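Local coordinates for protein enoyl-CoA hydratase (Thermus thermophilus, PDB 1WZ8) that probably catalyses the reversible hydration of the double bond of 2-enoyl-CoA thioesters, as a hexameric member of the crotonase family, at residues P36-E50 and E92-P104. Numbering follows the deposited sequence.
Sequences PALHRGLARVWRDLE and EARDLVLGPLNFP
In the crotonase fold, helix 36-49, which rests on strands 12-18 and 21-26, packs side by side with helix 83-102 here: Ala43 and Leu96 bring their CA atoms to 4.1 Å, and the axes of segments 36-49 and 92-102 make an angle of 37°. The buried carboxylate of Glu92 turns one oxygen to His39 and the other to Arg40. Glu92 OE1 offers its anti lone pair to His39 ND1 at 2.8 Å, a nearly straight bond lying in the imidazole plane, which probably fixes the ring's rotation; a water also donates to OE1. Glu92 OE2 is met by Arg40 NH1 at 2.5 Å, on its syn side but tilted out of the carboxylate plane, a salt bridge to which Arg88 adds a second charge. At the other end Trp46, its CG swung anti to the carbonyl carbon (chi1 -57°), lays one indole face over Gly99 and Pro100, with Pro100 CD 4.0 Å from the five-membered ring centroid in a CH-pi contact. Its six-membered edge meets the face of Phe103 in a T-shaped pair, planes at 64°. Replacing Trp46 with an alanine would probably leave Pro100 and the Phe103 face without their aromatic partner and open a gap between the helices. Past the indole, Leu49 CB touches Phe103 CE1 at 3.4 Å.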
loop_
_atom_site.group_PDB
_atom_site.type_symbol
_atom_site.label_atom_id
_atom_site.label_comp_id
_atom_site.label_asym_id
_atom_site.label_seq_id
_atom_site.Cartn_x
_atom_site.Cartn_y
_atom_site.Cartn_z
ATOM N N PRO A 36 27.107 -1.040 -23.391
ATOM C CA PRO A 36 26.179 0.079 -23.204
ATOM C C PRO A 36 25.029 0.125 -24.217
ATOM O O PRO A 36 23.864 0.270 -23.841
ATOM C CB PRO A 36 27.091 1.299 -23.316
ATOM C CG PRO A 36 28.358 0.811 -22.707
ATOM C CD PRO A 36 28.506 -0.585 -23.293
ATOM N N ALA A 37 25.357 -0.009 -25.499
ATOM C CA ALA A 37 24.346 0.047 -26.552
ATOM C C ALA A 37 23.273 -1.028 -26.447
ATOM O O ALA A 37 22.091 -0.750 -26.666
ATOM C CB ALA A 37 25.015 -0.020 -27.922
ATOM N N LEU A 38 23.676 -2.253 -26.123
ATOM C CA LEU A 38 22.719 -3.348 -26.014
ATOM C C LEU A 38 21.813 -3.185 -24.801
ATOM O O LEU A 38 20.611 -3.432 -24.879
ATOM C CB LEU A 38 23.442 -4.694 -25.943
ATOM C CG LEU A 38 22.514 -5.915 -25.902
ATOM C CD1 LEU A 38 21.642 -5.955 -27.153
ATOM C CD2 LEU A 38 23.345 -7.174 -25.796
ATOM N N HIS A 39 22.384 -2.771 -23.680
ATOM C CA HIS A 39 21.584 -2.572 -22.479
ATOM C C HIS A 39 20.490 -1.539 -22.746
ATOM O O HIS A 39 19.323 -1.750 -22.409
ATOM C CB HIS A 39 22.478 -2.128 -21.319
ATOM C CG HIS A 39 21.743 -1.957 -20.027
ATOM N ND1 HIS A 39 21.284 -0.734 -19.589
ATOM C CD2 HIS A 39 21.364 -2.860 -19.093
ATOM C CE1 HIS A 39 20.654 -0.890 -18.438
ATOM N NE2 HIS A 39 20.689 -2.171 -18.113
ATOM N N ARG A 40 20.861 -0.421 -23.361
ATOM C CA ARG A 40 19.884 0.612 -23.668
ATOM C C ARG A 40 18.860 0.115 -24.689
ATOM O O ARG A 40 17.674 0.439 -24.599
ATOM C CB ARG A 40 20.577 1.866 -24.197
ATOM C CG ARG A 40 19.595 2.891 -24.744
ATOM C CD ARG A 40 20.211 4.271 -24.848
ATOM N NE ARG A 40 21.525 4.201 -25.481
ATOM C CZ ARG A 40 22.670 4.164 -24.808
ATOM N NH1 ARG A 40 22.644 4.174 -23.479
ATOM N NH2 ARG A 40 23.828 4.153 -25.460
ATOM N N GLY A 41 19.328 -0.672 -25.655
ATOM C CA GLY A 41 18.442 -1.210 -26.671
ATOM C C GLY A 41 17.386 -2.129 -26.085
ATOM O O GLY A 41 16.205 -2.014 -26.410
ATOM N N LEU A 42 17.812 -3.045 -25.221
ATOM C CA LEU A 42 16.891 -3.983 -24.585
ATOM C C LEU A 42 15.909 -3.266 -23.667
ATOM O O LEU A 42 14.792 -3.734 -23.441
ATOM C CB LEU A 42 17.678 -5.028 -23.784
ATOM C CG LEU A 42 18.418 -6.071 -24.626
ATOM C CD1 LEU A 42 19.376 -6.880 -23.763
ATOM C CD2 LEU A 42 17.399 -6.976 -25.297
ATOM N N ALA A 43 16.326 -2.121 -23.140
ATOM C CA ALA A 43 15.476 -1.366 -22.229
ATOM C C ALA A 43 14.467 -0.473 -22.941
ATOM O O ALA A 43 13.358 -0.272 -22.453
ATOM C CB ALA A 43 16.341 -0.528 -21.302
ATOM N N ARG A 44 14.853 0.050 -24.099
ATOM C CA ARG A 44 13.989 0.959 -24.839
ATOM C C ARG A 44 13.152 0.361 -25.964
ATOM O O ARG A 44 12.163 0.962 -26.371
ATOM C CB ARG A 44 14.823 2.110 -25.407
ATOM C CG ARG A 44 15.715 2.776 -24.381
ATOM C CD ARG A 44 16.578 3.869 -24.988
ATOM N NE ARG A 44 15.869 5.143 -25.083
ATOM C CZ ARG A 44 16.429 6.322 -24.827
ATOM N NH1 ARG A 44 17.703 6.389 -24.464
ATOM N NH2 ARG A 44 15.714 7.435 -24.910
ATOM N N VAL A 45 13.534 -0.808 -26.468
ATOM C CA VAL A 45 12.804 -1.431 -27.568
ATOM C C VAL A 45 11.311 -1.630 -27.284
ATOM O O VAL A 45 10.482 -1.560 -28.192
ATOM C CB VAL A 45 13.443 -2.796 -27.951
ATOM C CG1 VAL A 45 13.310 -3.780 -26.796
ATOM C CG2 VAL A 45 12.801 -3.346 -29.222
ATOM N N TRP A 46 10.965 -1.851 -26.020
ATOM C CA TRP A 46 9.572 -2.078 -25.648
ATOM C C TRP A 46 8.628 -0.944 -26.035
ATOM O O TRP A 46 7.479 -1.191 -26.388
ATOM C CB TRP A 46 9.482 -2.384 -24.149
ATOM C CG TRP A 46 10.341 -3.558 -23.781
ATOM C CD1 TRP A 46 11.610 -3.517 -23.276
ATOM C CD2 TRP A 46 10.053 -4.938 -24.028
ATOM N NE1 TRP A 46 12.135 -4.785 -23.204
ATOM C CE2 TRP A 46 11.199 -5.678 -23.660
ATOM C CE3 TRP A 46 8.938 -5.624 -24.533
ATOM C CZ2 TRP A 46 11.264 -7.069 -23.782
ATOM C CZ3 TRP A 46 9.005 -7.009 -24.655
ATOM C CH2 TRP A 46 10.160 -7.716 -24.282
ATOM N N ARG A 47 9.106 0.294 -25.980
ATOM C CA ARG A 47 8.268 1.433 -26.352
ATOM C C ARG A 47 7.872 1.369 -27.822
ATOM O O ARG A 47 6.715 1.590 -28.173
ATOM C CB ARG A 47 9.002 2.746 -26.081
ATOM C CG ARG A 47 8.994 3.162 -24.624
ATOM C CD ARG A 47 10.003 4.261 -24.374
ATOM N NE ARG A 47 11.022 3.825 -23.427
ATOM C CZ ARG A 47 12.316 4.097 -23.549
ATOM N NH1 ARG A 47 12.749 4.805 -24.582
ATOM N NH2 ARG A 47 13.176 3.656 -22.639
ATOM N N ASP A 48 8.837 1.063 -28.681
ATOM C CA ASP A 48 8.566 0.977 -30.108
ATOM C C ASP A 48 7.795 -0.285 -30.490
ATOM O O ASP A 48 7.094 -0.304 -31.502
ATOM C CB ASP A 48 9.873 1.048 -30.899
ATOM C CG ASP A 48 10.594 2.369 -30.712
ATOM O OD1 ASP A 48 9.913 3.415 -30.657
ATOM O OD2 ASP A 48 11.839 2.368 -30.631
ATOM N N LEU A 49 7.913 -1.335 -29.683
ATOM C CA LEU A 49 7.211 -2.577 -29.984
ATOM C C LEU A 49 5.702 -2.395 -29.931
ATOM O O LEU A 49 4.959 -3.106 -30.606
ATOM C CB LEU A 49 7.630 -3.684 -29.012
ATOM C CG LEU A 49 9.057 -4.208 -29.170
ATOM C CD1 LEU A 49 9.297 -5.345 -28.190
ATOM C CD2 LEU A 49 9.268 -4.682 -30.607
ATOM N N GLU A 50 5.251 -1.441 -29.126
ATOM C CA GLU A 50 3.825 -1.173 -28.995
ATOM C C GLU A 50 3.239 -0.742 -30.332
ATOM O O GLU A 50 2.041 -0.884 -30.568
ATOM C CB GLU A 50 3.587 -0.080 -27.951
ATOM C CG GLU A 50 3.950 -0.489 -26.535
ATOM C CD GLU A 50 3.768 0.634 -25.531
ATOM O OE1 GLU A 50 4.507 1.640 -25.612
ATOM O OE2 GLU A 50 2.881 0.514 -24.658
ATOM N N GLU A 92 17.631 3.286 -17.630
ATOM C CA GLU A 92 17.634 2.137 -18.537
ATOM C C GLU A 92 17.353 0.860 -17.744
ATOM O O GLU A 92 16.565 0.006 -18.168
ATOM C CB GLU A 92 18.992 2.003 -19.227
ATOM C CG GLU A 92 19.225 3.000 -20.345
ATOM C CD GLU A 92 20.628 2.910 -20.909
ATOM O OE1 GLU A 92 21.272 1.854 -20.735
ATOM O OE2 GLU A 92 21.082 3.889 -21.537
ATOM N N ALA A 93 18.007 0.737 -16.592
ATOM C CA ALA A 93 17.841 -0.436 -15.730
ATOM C C ALA A 93 16.390 -0.528 -15.285
ATOM O O ALA A 93 15.798 -1.604 -15.248
ATOM C CB ALA A 93 18.754 -0.320 -14.513
ATOM N N ARG A 94 15.812 0.619 -14.947
ATOM C CA ARG A 94 14.420 0.646 -14.516
ATOM C C ARG A 94 13.516 0.162 -15.646
ATOM O O ARG A 94 12.581 -0.607 -15.419
ATOM C CB ARG A 94 14.029 2.069 -14.093
ATOM C CG ARG A 94 12.540 2.275 -13.806
ATOM C CD ARG A 94 12.297 3.694 -13.286
ATOM N NE ARG A 94 10.884 4.002 -13.074
ATOM C CZ ARG A 94 10.019 4.278 -14.042
ATOM N NH1 ARG A 94 10.412 4.286 -15.309
ATOM N NH2 ARG A 94 8.759 4.561 -13.742
ATOM N N ASP A 95 13.804 0.603 -16.868
ATOM C CA ASP A 95 12.997 0.216 -18.023
ATOM C C ASP A 95 13.230 -1.214 -18.501
ATOM O O ASP A 95 12.362 -1.808 -19.135
ATOM C CB ASP A 95 13.223 1.188 -19.190
ATOM C CG ASP A 95 12.584 2.547 -18.950
ATOM O OD1 ASP A 95 11.490 2.591 -18.358
ATOM O OD2 ASP A 95 13.165 3.568 -19.358
ATOM N N LEU A 96 14.398 -1.768 -18.200
ATOM C CA LEU A 96 14.703 -3.132 -18.611
ATOM C C LEU A 96 13.716 -4.079 -17.938
ATOM O O LEU A 96 13.404 -5.139 -18.470
ATOM C CB LEU A 96 16.133 -3.509 -18.213
ATOM C CG LEU A 96 16.637 -4.871 -18.708
ATOM C CD1 LEU A 96 16.666 -4.898 -20.233
ATOM C CD2 LEU A 96 18.031 -5.126 -18.159
ATOM N N VAL A 97 13.226 -3.681 -16.768
ATOM C CA VAL A 97 12.267 -4.486 -16.016
ATOM C C VAL A 97 10.822 -4.050 -16.282
ATOM O O VAL A 97 9.948 -4.882 -16.542
ATOM C CB VAL A 97 12.564 -4.407 -14.494
ATOM C CG1 VAL A 97 11.477 -5.123 -13.701
ATOM C CG2 VAL A 97 13.919 -5.034 -14.206
ATOM N N LEU A 98 10.571 -2.748 -16.235
ATOM C CA LEU A 98 9.222 -2.237 -16.463
ATOM C C LEU A 98 8.788 -2.360 -17.915
ATOM O O LEU A 98 7.600 -2.494 -18.204
ATOM C CB LEU A 98 9.131 -0.776 -16.019
ATOM C CG LEU A 98 9.431 -0.525 -14.539
ATOM C CD1 LEU A 98 9.206 0.950 -14.220
ATOM C CD2 LEU A 98 8.531 -1.402 -13.676
ATOM N N GLY A 99 9.756 -2.315 -18.830
ATOM C CA GLY A 99 9.436 -2.429 -20.239
ATOM C C GLY A 99 8.604 -3.668 -20.500
ATOM O O GLY A 99 7.494 -3.580 -21.023
ATOM N N PRO A 100 9.125 -4.850 -20.150
ATOM C CA PRO A 100 8.390 -6.098 -20.359
ATOM C C PRO A 100 7.090 -6.125 -19.545
ATOM O O PRO A 100 6.046 -6.559 -20.038
ATOM C CB PRO A 100 9.381 -7.159 -19.895
ATOM C CG PRO A 100 10.711 -6.529 -20.179
ATOM C CD PRO A 100 10.506 -5.120 -19.709
ATOM N N LEU A 101 7.158 -5.649 -18.304
ATOM C CA LEU A 101 5.984 -5.642 -17.433
ATOM C C LEU A 101 4.846 -4.801 -17.974
ATOM O O LEU A 101 3.680 -5.175 -17.848
ATOM C CB LEU A 101 6.334 -5.138 -16.029
ATOM C CG LEU A 101 7.115 -6.042 -15.072
ATOM C CD1 LEU A 101 7.072 -5.423 -13.677
ATOM C CD2 LEU A 101 6.503 -7.435 -15.037
ATOM N N ASN A 102 5.177 -3.661 -18.570
ATOM C CA ASN A 102 4.142 -2.792 -19.103
ATOM C C ASN A 102 3.815 -3.011 -20.578
ATOM O O ASN A 102 2.930 -2.350 -21.122
ATOM C CB ASN A 102 4.491 -1.326 -18.830
ATOM C CG ASN A 102 4.372 -0.973 -17.354
ATOM O OD1 ASN A 102 3.407 -1.354 -16.694
ATOM N ND2 ASN A 102 5.351 -0.245 -16.833
ATOM N N PHE A 103 4.523 -3.932 -21.226
ATOM C CA PHE A 103 4.232 -4.233 -22.621
ATOM C C PHE A 103 2.893 -4.965 -22.571
ATOM O O PHE A 103 2.688 -5.813 -21.712
ATOM C CB PHE A 103 5.305 -5.140 -23.218
ATOM C CG PHE A 103 5.152 -5.351 -24.691
ATOM C CD1 PHE A 103 5.274 -4.280 -25.571
ATOM C CD2 PHE A 103 4.839 -6.606 -25.199
ATOM C CE1 PHE A 103 5.083 -4.454 -26.940
ATOM C CE2 PHE A 103 4.647 -6.793 -26.570
ATOM C CZ PHE A 103 4.766 -5.715 -27.440
ATOM N N PRO A 104 1.962 -4.649 -23.489
ATOM C CA PRO A 104 0.653 -5.315 -23.473
ATOM C C PRO A 104 0.572 -6.811 -23.769
ATOM O O PRO A 104 -0.325 -7.493 -23.262
ATOM C CB PRO A 104 -0.167 -4.488 -24.460
ATOM C CG PRO A 104 0.872 -4.007 -25.433
ATOM C CD PRO A 104 2.009 -3.604 -24.528
HETATM O O HOH W 1 23.802 1.733 -21.674
#